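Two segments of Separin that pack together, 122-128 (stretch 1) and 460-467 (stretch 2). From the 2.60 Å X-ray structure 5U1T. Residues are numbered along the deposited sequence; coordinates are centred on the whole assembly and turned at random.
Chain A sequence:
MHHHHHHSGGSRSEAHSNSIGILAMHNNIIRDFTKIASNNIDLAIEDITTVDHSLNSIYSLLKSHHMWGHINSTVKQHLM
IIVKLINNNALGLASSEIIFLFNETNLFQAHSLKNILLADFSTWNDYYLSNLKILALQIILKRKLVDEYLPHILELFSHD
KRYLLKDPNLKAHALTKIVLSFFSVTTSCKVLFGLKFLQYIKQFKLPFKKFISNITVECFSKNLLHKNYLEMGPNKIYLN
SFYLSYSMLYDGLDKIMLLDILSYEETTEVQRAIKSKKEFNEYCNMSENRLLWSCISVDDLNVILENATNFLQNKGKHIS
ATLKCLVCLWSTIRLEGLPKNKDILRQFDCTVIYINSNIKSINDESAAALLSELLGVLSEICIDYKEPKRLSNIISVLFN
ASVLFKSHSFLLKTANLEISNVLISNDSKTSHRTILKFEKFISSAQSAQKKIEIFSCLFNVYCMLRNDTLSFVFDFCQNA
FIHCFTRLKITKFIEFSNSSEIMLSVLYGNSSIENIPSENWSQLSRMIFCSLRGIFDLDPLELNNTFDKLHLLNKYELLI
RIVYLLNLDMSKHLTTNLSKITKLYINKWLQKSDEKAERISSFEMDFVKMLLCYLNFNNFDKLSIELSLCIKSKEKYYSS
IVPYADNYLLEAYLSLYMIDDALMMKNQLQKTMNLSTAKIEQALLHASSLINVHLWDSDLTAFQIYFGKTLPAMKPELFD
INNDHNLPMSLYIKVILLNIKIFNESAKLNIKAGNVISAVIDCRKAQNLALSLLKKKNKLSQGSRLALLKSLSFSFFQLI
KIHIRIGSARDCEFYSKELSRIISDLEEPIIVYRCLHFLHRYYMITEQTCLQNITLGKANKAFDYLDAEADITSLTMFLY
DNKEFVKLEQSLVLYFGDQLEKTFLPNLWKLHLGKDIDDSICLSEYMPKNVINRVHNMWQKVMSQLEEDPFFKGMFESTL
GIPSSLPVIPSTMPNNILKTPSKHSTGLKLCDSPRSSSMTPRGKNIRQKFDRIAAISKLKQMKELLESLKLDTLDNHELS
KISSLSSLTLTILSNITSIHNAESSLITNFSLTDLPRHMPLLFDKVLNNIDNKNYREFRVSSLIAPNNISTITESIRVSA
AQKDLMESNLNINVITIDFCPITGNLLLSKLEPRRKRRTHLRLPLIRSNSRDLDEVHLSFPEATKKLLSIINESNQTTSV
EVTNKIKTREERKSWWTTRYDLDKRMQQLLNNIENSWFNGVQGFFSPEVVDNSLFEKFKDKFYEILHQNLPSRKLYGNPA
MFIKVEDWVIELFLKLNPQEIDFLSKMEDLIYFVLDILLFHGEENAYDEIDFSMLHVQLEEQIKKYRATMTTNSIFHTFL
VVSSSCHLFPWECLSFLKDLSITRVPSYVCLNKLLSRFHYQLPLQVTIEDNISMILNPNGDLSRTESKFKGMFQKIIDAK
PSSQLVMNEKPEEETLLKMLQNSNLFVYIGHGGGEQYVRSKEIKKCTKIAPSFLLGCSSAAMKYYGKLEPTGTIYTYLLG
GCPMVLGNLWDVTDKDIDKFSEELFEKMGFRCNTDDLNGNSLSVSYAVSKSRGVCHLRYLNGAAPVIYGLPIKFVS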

# COMPACT_ATOMS: atom_id res chain seq x y z
N SER A 122 -6.03 51.00 15.51
CA SER A 122 -5.79 49.66 14.98
C SER A 122 -6.92 49.31 14.03
O SER A 122 -7.92 50.03 13.96
N THR A 123 -6.81 48.19 13.33
CA THR A 123 -7.88 47.79 12.42
C THR A 123 -9.16 47.51 13.23
O THR A 123 -10.28 47.62 12.71
N TRP A 124 -9.00 47.19 14.50
CA TRP A 124 -10.14 46.86 15.35
C TRP A 124 -11.03 48.06 15.66
O TRP A 124 -12.25 47.89 15.82
N ASN A 125 -10.45 49.26 15.70
CA ASN A 125 -11.20 50.44 16.10
C ASN A 125 -11.15 51.65 15.14
O ASN A 125 -11.84 52.66 15.38
N ASP A 126 -10.35 51.57 14.07
CA ASP A 126 -10.01 52.80 13.33
C ASP A 126 -11.17 53.38 12.51
O ASP A 126 -11.07 54.47 11.96
N TYR A 127 -12.27 52.64 12.45
CA TYR A 127 -13.49 53.12 11.81
C TYR A 127 -14.42 53.87 12.77
O TYR A 127 -15.49 54.30 12.38
N TYR A 128 -14.03 54.01 14.04
CA TYR A 128 -14.84 54.78 14.99
C TYR A 128 -14.01 55.60 16.00
O TYR A 128 -14.53 56.52 16.63
N ASN A 460 -4.66 34.77 21.08
CA ASN A 460 -5.57 35.86 21.42
C ASN A 460 -6.29 36.31 20.17
O ASN A 460 -5.64 36.59 19.16
N VAL A 461 -7.61 36.41 20.23
CA VAL A 461 -8.41 36.71 19.05
C VAL A 461 -8.09 38.04 18.33
O VAL A 461 -8.28 38.10 17.11
N TYR A 462 -7.60 39.08 19.01
CA TYR A 462 -7.35 40.34 18.29
C TYR A 462 -6.13 40.16 17.41
O TYR A 462 -5.86 40.98 16.54
N CYS A 463 -5.41 39.07 17.61
CA CYS A 463 -4.33 38.71 16.68
C CYS A 463 -4.84 38.34 15.28
O CYS A 463 -4.06 38.35 14.33
N MET A 464 -6.13 38.02 15.14
CA MET A 464 -6.70 37.75 13.83
C MET A 464 -6.74 38.98 12.92
O MET A 464 -6.92 38.84 11.71
N LEU A 465 -6.55 40.17 13.49
CA LEU A 465 -6.57 41.43 12.74
C LEU A 465 -7.75 41.58 11.79
O LEU A 465 -7.59 42.08 10.69
N ARG A 466 -8.93 41.15 12.25
CA ARG A 466 -10.16 41.20 11.46
C ARG A 466 -10.04 40.49 10.10
O ARG A 466 -10.60 40.94 9.09
N ASN A 467 -9.32 39.38 10.10
CA ASN A 467 -9.13 38.59 8.90
C ASN A 467 -10.31 37.63 8.72
O ASN A 467 -10.66 36.89 9.62

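How does stretch 2 begin its approach to W124? N460 stays out of reach of the other stretch, but its chi1 is t, and N460 OD1 accepts a hydrogen bond from Y462 N at 3.1 Å, near the start of the 3-10 segment. V461 (chi1 p) points sideways and contributes mainly backbone: V461 O lies 3.7 Å from W124 CZ2.

What does Y462 offer the indole? With chi1 m, its ring turns an edge toward one face of W124, bringing Y462 CD1 to 3.4 Å from W124 CD2. The planes stand at 84°, an edge-to-face pair. Y462 also supplies the polar anchor: W124 NE1 donates a hydrogen bond to Y462 O at 2.9 Å, so the buried indole nitrogen is satisfied. W124 itself, chi1 m and chi2 104°, leaves its backbone sideways, yet its end reaches into stretch 2.

Do the next three residues all take part? C463 points away and makes no contact, and the end of the M464 side chain, m at all three chi angles, leads away. L465 (m, t) also points away overall, but L465 CD2 meets T123 CG2 at 3.9 Å. T123, chi1 t, points toward stretch 2, and T123 CG2 lies 3.8 Å from L465 O.

How does R466 close the other side of the indole? Its chi1 m and chi2 t carry the aliphatic chain over the face opposite Y462, where R466 CG sits 3.5 Å from the centroid of the W124 six-membered ring in a CH-pi contact. Farther along, R466 CD packs 3.2 Å from T123 O. The guanidinium then presents one face to Y127 (chi1 p), with R466 NH1 3.7 Å from Y127 CE2, while its NH1 and NH2 find hydrogen-bond partners elsewhere in the structure. N467 makes no contact with stretch 1.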

# COMPACT_ATOMS: atom_id res chain seq x y z
CB SER A 122 -5.71 48.62 16.09
OG SER A 122 -7.01 48.26 16.51
CB THR A 123 -7.48 46.53 11.57
OG1 THR A 123 -8.58 46.13 10.74
CG2 THR A 123 -7.07 45.36 12.46
CB TRP A 124 -9.64 46.23 16.65
CG TRP A 124 -9.10 44.87 16.40
CD1 TRP A 124 -7.79 44.50 16.35
CD2 TRP A 124 -9.87 43.69 16.10
NE1 TRP A 124 -7.69 43.16 16.06
CE2 TRP A 124 -8.95 42.64 15.89
CE3 TRP A 124 -11.23 43.43 15.99
CZ2 TRP A 124 -9.35 41.34 15.58
CZ3 TRP A 124 -11.64 42.13 15.69
CH2 TRP A 124 -10.70 41.10 15.49
CB ASN A 125 -10.74 50.91 17.49
CG ASN A 125 -9.31 51.47 17.52
OD1 ASN A 125 -8.81 52.02 16.53
ND2 ASN A 125 -8.65 51.34 18.67
CB ASP A 126 -8.80 52.56 12.41
CG ASP A 126 -9.06 51.55 11.34
OD1 ASP A 126 -10.23 51.13 11.19
OD2 ASP A 126 -8.09 51.20 10.62
CB TYR A 127 -14.22 51.94 11.14
CG TYR A 127 -14.72 50.86 12.09
CD1 TYR A 127 -16.00 50.94 12.64
CD2 TYR A 127 -13.93 49.75 12.42
CE1 TYR A 127 -16.48 49.96 13.50
CE2 TYR A 127 -14.41 48.74 13.27
CZ TYR A 127 -15.69 48.85 13.80
OH TYR A 127 -16.19 47.89 14.65
CB TYR A 128 -15.80 53.85 15.77
CG TYR A 128 -15.12 52.93 16.79
CD1 TYR A 128 -14.71 53.41 18.04
CD2 TYR A 128 -14.89 51.59 16.50
CE1 TYR A 128 -14.09 52.58 18.96
CE2 TYR A 128 -14.28 50.75 17.43
CZ TYR A 128 -13.88 51.25 18.66
OH TYR A 128 -13.27 50.42 19.59
CB ASN A 460 -4.79 37.02 22.07
CG ASN A 460 -5.67 38.22 22.43
OD1 ASN A 460 -5.85 39.13 21.62
ND2 ASN A 460 -6.18 38.23 23.66
CB VAL A 461 -9.91 36.71 19.40
CG1 VAL A 461 -10.27 37.90 20.20
CG2 VAL A 461 -10.75 36.67 18.15
CB TYR A 462 -7.20 41.55 19.25
CG TYR A 462 -8.50 41.89 19.93
CD1 TYR A 462 -9.51 42.56 19.24
CD2 TYR A 462 -8.74 41.50 21.24
CE1 TYR A 462 -10.72 42.84 19.85
CE2 TYR A 462 -9.93 41.76 21.84
CZ TYR A 462 -10.92 42.44 21.16
OH TYR A 462 -12.12 42.71 21.78
CB CYS A 463 -3.50 37.58 17.27
SG CYS A 463 -2.29 38.11 18.50
CB MET A 464 -8.12 37.20 13.96
CG MET A 464 -8.23 35.98 14.87
SD MET A 464 -7.25 34.54 14.35
CE MET A 464 -7.71 34.51 12.65
CB LEU A 465 -5.27 41.60 11.95
CG LEU A 465 -3.99 41.88 12.75
CD1 LEU A 465 -2.81 41.99 11.80
CD2 LEU A 465 -4.11 43.16 13.60
CB ARG A 466 -10.61 42.65 11.24
CG ARG A 466 -11.17 43.32 12.49
CD ARG A 466 -11.64 44.73 12.20
NE ARG A 466 -12.76 44.76 11.26
CZ ARG A 466 -14.04 44.90 11.61
NH1 ARG A 466 -14.39 45.02 12.88
NH2 ARG A 466 -14.98 44.92 10.68
CB ASN A 467 -7.82 37.82 8.98
CG ASN A 467 -7.48 37.14 7.68
OD1 ASN A 467 -8.15 36.18 7.28
ND2 ASN A 467 -6.44 37.61 7.02